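Local coordinates for protein SAV1430 (Staphylococcus aureus subsp. aureus Mu50, PDB 2FFM) that is of unknown function but belongs to the Nfu/NifU N-terminal family, and so may act in iron-sulfur cluster assembly, at residues A[33-36]-A[37-40]; A[68-71]-A[72-75]. All blocks are in the same frame, centred on the assembly; numbering follows the deposited sequence.

Contact 1: residues A[33-36]-A[37-40]; sequences KVDD and SQPA
D35 and Q38 face each other across a tight reversal of the chain, and the side of the loop where they meet is the compact one. The backbone amide N of Q38 donates to the carbonyl O of D35 at 3.1 Å, with a bent N-H...O angle of 142° and the donor tilted from the carbonyl plane. From there the side chain of Q38 doubles back along the chain it has just left. With CG beside the backbone N (chi1 -52°) and the chain extended beyond it, the amide group arrives between the carbonyl O of K33 and the carboxylate of D35. The two side chains cross at about a right angle, their flat ends turned 81° apart, so the groups do not stack. This is a type I beta turn from D35 to Q38, set in the connection from strand 29-31 to helix 40-46, with P39 at the N-cap just after it. Y31 and L46 also touch the Q38 side chain, which ties the inner side of the turn to the strand before it and the helix after it. One carboxylate oxygen of D35, OD1, lies 2.9 Å from OG of S37. Towards solvent the packing thins out. The corner residues D36 and S37 are exposed, and the CB of D36 points away from the residues that follow.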
loop_
_atom_site.group_PDB
_atom_site.type_symbol
_atom_site.label_atom_id
_atom_site.label_comp_id
_atom_site.label_asym_id
_atom_site.label_seq_id
_atom_site.Cartn_x
_atom_site.Cartn_y
_atom_site.Cartn_z
ATOM N N LYS A 33 -6.177 8.572 4.493
ATOM C CA LYS A 33 -6.954 8.238 5.688
ATOM C C LYS A 33 -8.045 7.213 5.376
ATOM O O LYS A 33 -8.517 7.127 4.244
ATOM C CB LYS A 33 -7.595 9.502 6.267
ATOM C CG LYS A 33 -8.423 10.318 5.261
ATOM C CD LYS A 33 -9.044 11.570 5.910
ATOM C CE LYS A 33 -9.705 12.506 4.883
ATOM N NZ LYS A 33 -8.739 13.101 3.897
ATOM N N VAL A 34 -8.460 6.449 6.381
ATOM C CA VAL A 34 -9.485 5.437 6.167
ATOM C C VAL A 34 -10.913 5.976 6.231
ATOM O O VAL A 34 -11.210 6.900 6.995
ATOM C CB VAL A 34 -9.369 4.291 7.196
ATOM C CG1 VAL A 34 -7.924 3.821 7.292
ATOM C CG2 VAL A 34 -9.875 4.741 8.545
ATOM N N ASP A 35 -11.781 5.402 5.399
ATOM C CA ASP A 35 -13.200 5.739 5.371
ATOM C C ASP A 35 -13.951 4.739 4.506
ATOM O O ASP A 35 -13.402 4.157 3.577
ATOM C CB ASP A 35 -13.457 7.174 4.893
ATOM C CG ASP A 35 -13.226 7.356 3.423
ATOM O OD1 ASP A 35 -14.030 8.069 2.780
ATOM O OD2 ASP A 35 -12.233 6.800 2.916
ATOM N N ASP A 36 -15.218 4.547 4.842
ATOM C CA ASP A 36 -16.084 3.587 4.175
ATOM C C ASP A 36 -16.125 3.553 2.639
ATOM O O ASP A 36 -16.474 2.524 2.067
ATOM C CB ASP A 36 -17.500 3.759 4.716
ATOM C CG ASP A 36 -18.067 5.127 4.414
ATOM O OD1 ASP A 36 -17.504 6.126 4.907
ATOM O OD2 ASP A 36 -19.070 5.203 3.677
ATOM N N SER A 37 -15.777 4.649 1.968
ATOM C CA SER A 37 -15.816 4.665 0.509
ATOM C C SER A 37 -14.671 3.895 -0.150
ATOM O O SER A 37 -14.858 3.273 -1.199
ATOM C CB SER A 37 -15.838 6.106 -0.026
ATOM O OG SER A 37 -14.649 6.804 0.287
ATOM N N GLN A 38 -13.493 3.921 0.459
ATOM C CA GLN A 38 -12.330 3.229 -0.093
ATOM C C GLN A 38 -12.459 1.712 -0.024
ATOM O O GLN A 38 -13.326 1.184 0.670
ATOM C CB GLN A 38 -11.075 3.656 0.675
ATOM C CG GLN A 38 -10.916 5.145 0.745
ATOM C CD GLN A 38 -9.849 5.556 1.716
ATOM O OE1 GLN A 38 -9.637 4.899 2.738
ATOM N NE2 GLN A 38 -9.183 6.665 1.423
ATOM N N PRO A 39 -11.608 0.991 -0.772
ATOM C CA PRO A 39 -11.687 -0.474 -0.719
ATOM C C PRO A 39 -11.286 -0.937 0.698
ATOM O O PRO A 39 -10.526 -0.257 1.384
ATOM C CB PRO A 39 -10.671 -0.912 -1.778
ATOM C CG PRO A 39 -10.691 0.218 -2.752
ATOM C CD PRO A 39 -10.706 1.426 -1.854
ATOM N N ALA A 40 -11.788 -2.090 1.124
ATOM C CA ALA A 40 -11.484 -2.600 2.458
ATOM C C ALA A 40 -10.011 -2.858 2.694
ATOM O O ALA A 40 -9.459 -2.426 3.714
ATOM C CB ALA A 40 -12.266 -3.874 2.731
#

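Contact 2: residues A[68-71]-A[72-75]; sequences DANW and ETVL
N70 with T73 and V74, and W71 with L75, form a local contact at the first turn of helix 71-80, where the loop after strand 60-65 runs into the helix. N70 is the N-cap. The carbonyl O of N70 takes two backbone bonds at once: V74 N comes in within the carbonyl plane at 3.2 Å, while T73 N sits above that plane, 49° out of it, at the same distance. W71 O then accepts from L75 N at 2.9 Å, the next i to i+4 bond of the helix. A69, just before the cap, and V74, in the first turn, occupy the two positions of a hydrophobic staple, a small one here, with A69 CB 4.2 Å from V74 CG2. One residue earlier in the chain than the cap's first helical bonds, the A69 carbonyl is held by K65 NZ of the preceding strand.

W71 is buried. Its indole hangs off the start of the helix against V63 and K65 of strand 60-65 and M15 of strand 14-19, and NE1 gives its hydrogen to the carbonyl O of H12. A chi1 of -69° sets CG anti to the carbonyl carbon and turns the ring so that its six-membered half is met obliquely by two side chains, V74 CG1 4.2 Å from W71 CZ3 and L75 CD1 4.0 Å from W71 CE3.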
loop_
_atom_site.group_PDB
_atom_site.type_symbol
_atom_site.label_atom_id
_atom_site.label_comp_id
_atom_site.label_asym_id
_atom_site.label_seq_id
_atom_site.Cartn_x
_atom_site.Cartn_y
_atom_site.Cartn_z
ATOM N N ASP A 68 10.009 8.075 10.500
ATOM C CA ASP A 68 10.569 7.458 11.685
ATOM C C ASP A 68 10.355 5.946 11.755
ATOM O O ASP A 68 10.964 5.273 12.585
ATOM C CB ASP A 68 9.989 8.127 12.930
ATOM C CG ASP A 68 10.168 9.640 12.912
ATOM O OD1 ASP A 68 9.589 10.292 12.013
ATOM O OD2 ASP A 68 10.887 10.178 13.789
ATOM N N ALA A 69 9.500 5.412 10.889
ATOM C CA ALA A 69 9.231 3.983 10.891
ATOM C C ALA A 69 10.187 3.220 9.980
ATOM O O ALA A 69 10.853 3.804 9.126
ATOM C CB ALA A 69 7.794 3.728 10.469
ATOM N N ASN A 70 10.252 1.907 10.181
ATOM C CA ASN A 70 11.109 1.044 9.377
ATOM C C ASN A 70 10.304 -0.064 8.698
ATOM O O ASN A 70 9.381 -0.625 9.279
ATOM C CB ASN A 70 12.195 0.408 10.239
ATOM C CG ASN A 70 11.625 -0.394 11.384
ATOM O OD1 ASN A 70 11.425 0.135 12.473
ATOM N ND2 ASN A 70 11.339 -1.673 11.139
ATOM N N TRP A 71 10.682 -0.396 7.471
ATOM C CA TRP A 71 9.984 -1.416 6.715
ATOM C C TRP A 71 10.015 -2.807 7.312
ATOM O O TRP A 71 9.110 -3.598 7.064
ATOM C CB TRP A 71 10.531 -1.446 5.297
ATOM C CG TRP A 71 10.172 -0.225 4.519
ATOM C CD1 TRP A 71 11.012 0.775 4.117
ATOM C CD2 TRP A 71 8.875 0.110 4.014
ATOM N NE1 TRP A 71 10.318 1.711 3.381
ATOM C CE2 TRP A 71 9.004 1.324 3.297
ATOM C CE3 TRP A 71 7.612 -0.503 4.086
ATOM C CZ2 TRP A 71 7.919 1.942 2.662
ATOM C CZ3 TRP A 71 6.529 0.117 3.449
ATOM C CH2 TRP A 71 6.696 1.323 2.744
ATOM N N GLU A 72 11.060 -3.109 8.085
ATOM C CA GLU A 72 11.200 -4.418 8.729
ATOM C C GLU A 72 9.978 -4.720 9.612
ATOM O O GLU A 72 9.605 -5.875 9.793
ATOM C CB GLU A 72 12.461 -4.463 9.609
ATOM C CG GLU A 72 13.812 -4.329 8.895
ATOM C CD GLU A 72 14.131 -2.912 8.423
ATOM O OE1 GLU A 72 13.928 -1.949 9.192
ATOM O OE2 GLU A 72 14.616 -2.760 7.284
ATOM N N THR A 73 9.361 -3.676 10.159
ATOM C CA THR A 73 8.190 -3.847 11.016
ATOM C C THR A 73 6.855 -3.546 10.331
ATOM O O THR A 73 5.823 -4.103 10.710
ATOM C CB THR A 73 8.284 -2.959 12.284
ATOM O OG1 THR A 73 7.083 -3.097 13.052
ATOM C CG2 THR A 73 8.454 -1.499 11.903
ATOM N N VAL A 74 6.882 -2.663 9.332
ATOM C CA VAL A 74 5.681 -2.266 8.593
ATOM C C VAL A 74 5.300 -3.224 7.460
ATOM O O VAL A 74 4.134 -3.608 7.333
ATOM C CB VAL A 74 5.843 -0.834 7.989
ATOM C CG1 VAL A 74 4.614 -0.460 7.153
ATOM C CG2 VAL A 74 6.052 0.179 9.095
ATOM N N LEU A 75 6.284 -3.620 6.657
ATOM C CA LEU A 75 6.040 -4.504 5.516
ATOM C C LEU A 75 5.314 -5.798 5.873
ATOM O O LEU A 75 4.376 -6.201 5.181
ATOM C CB LEU A 75 7.362 -4.828 4.790
ATOM C CG LEU A 75 7.259 -5.154 3.295
ATOM C CD1 LEU A 75 6.521 -4.017 2.615
ATOM C CD2 LEU A 75 8.626 -5.346 2.668
#

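In the fold
Both contacts lie where a strand hands over to a helix. Contact 1 closes a turn between strand 29-31, at an edge of the five-stranded antiparallel sheet, and helix 40-46. Contact 2 starts helix 71-80 after strand 60-65, the middle strand of the same sheet. Along the chain they come in series, and in space they are separate: the centres lie 22 Å apart and the nearest atoms about 13 Å apart. The centre of each contact lies about 13 Å from the centre of the chain. They differ in depth, since contact 1 is a surface turn whereas contact 2 carries a buried tryptophan that packs onto the sheet.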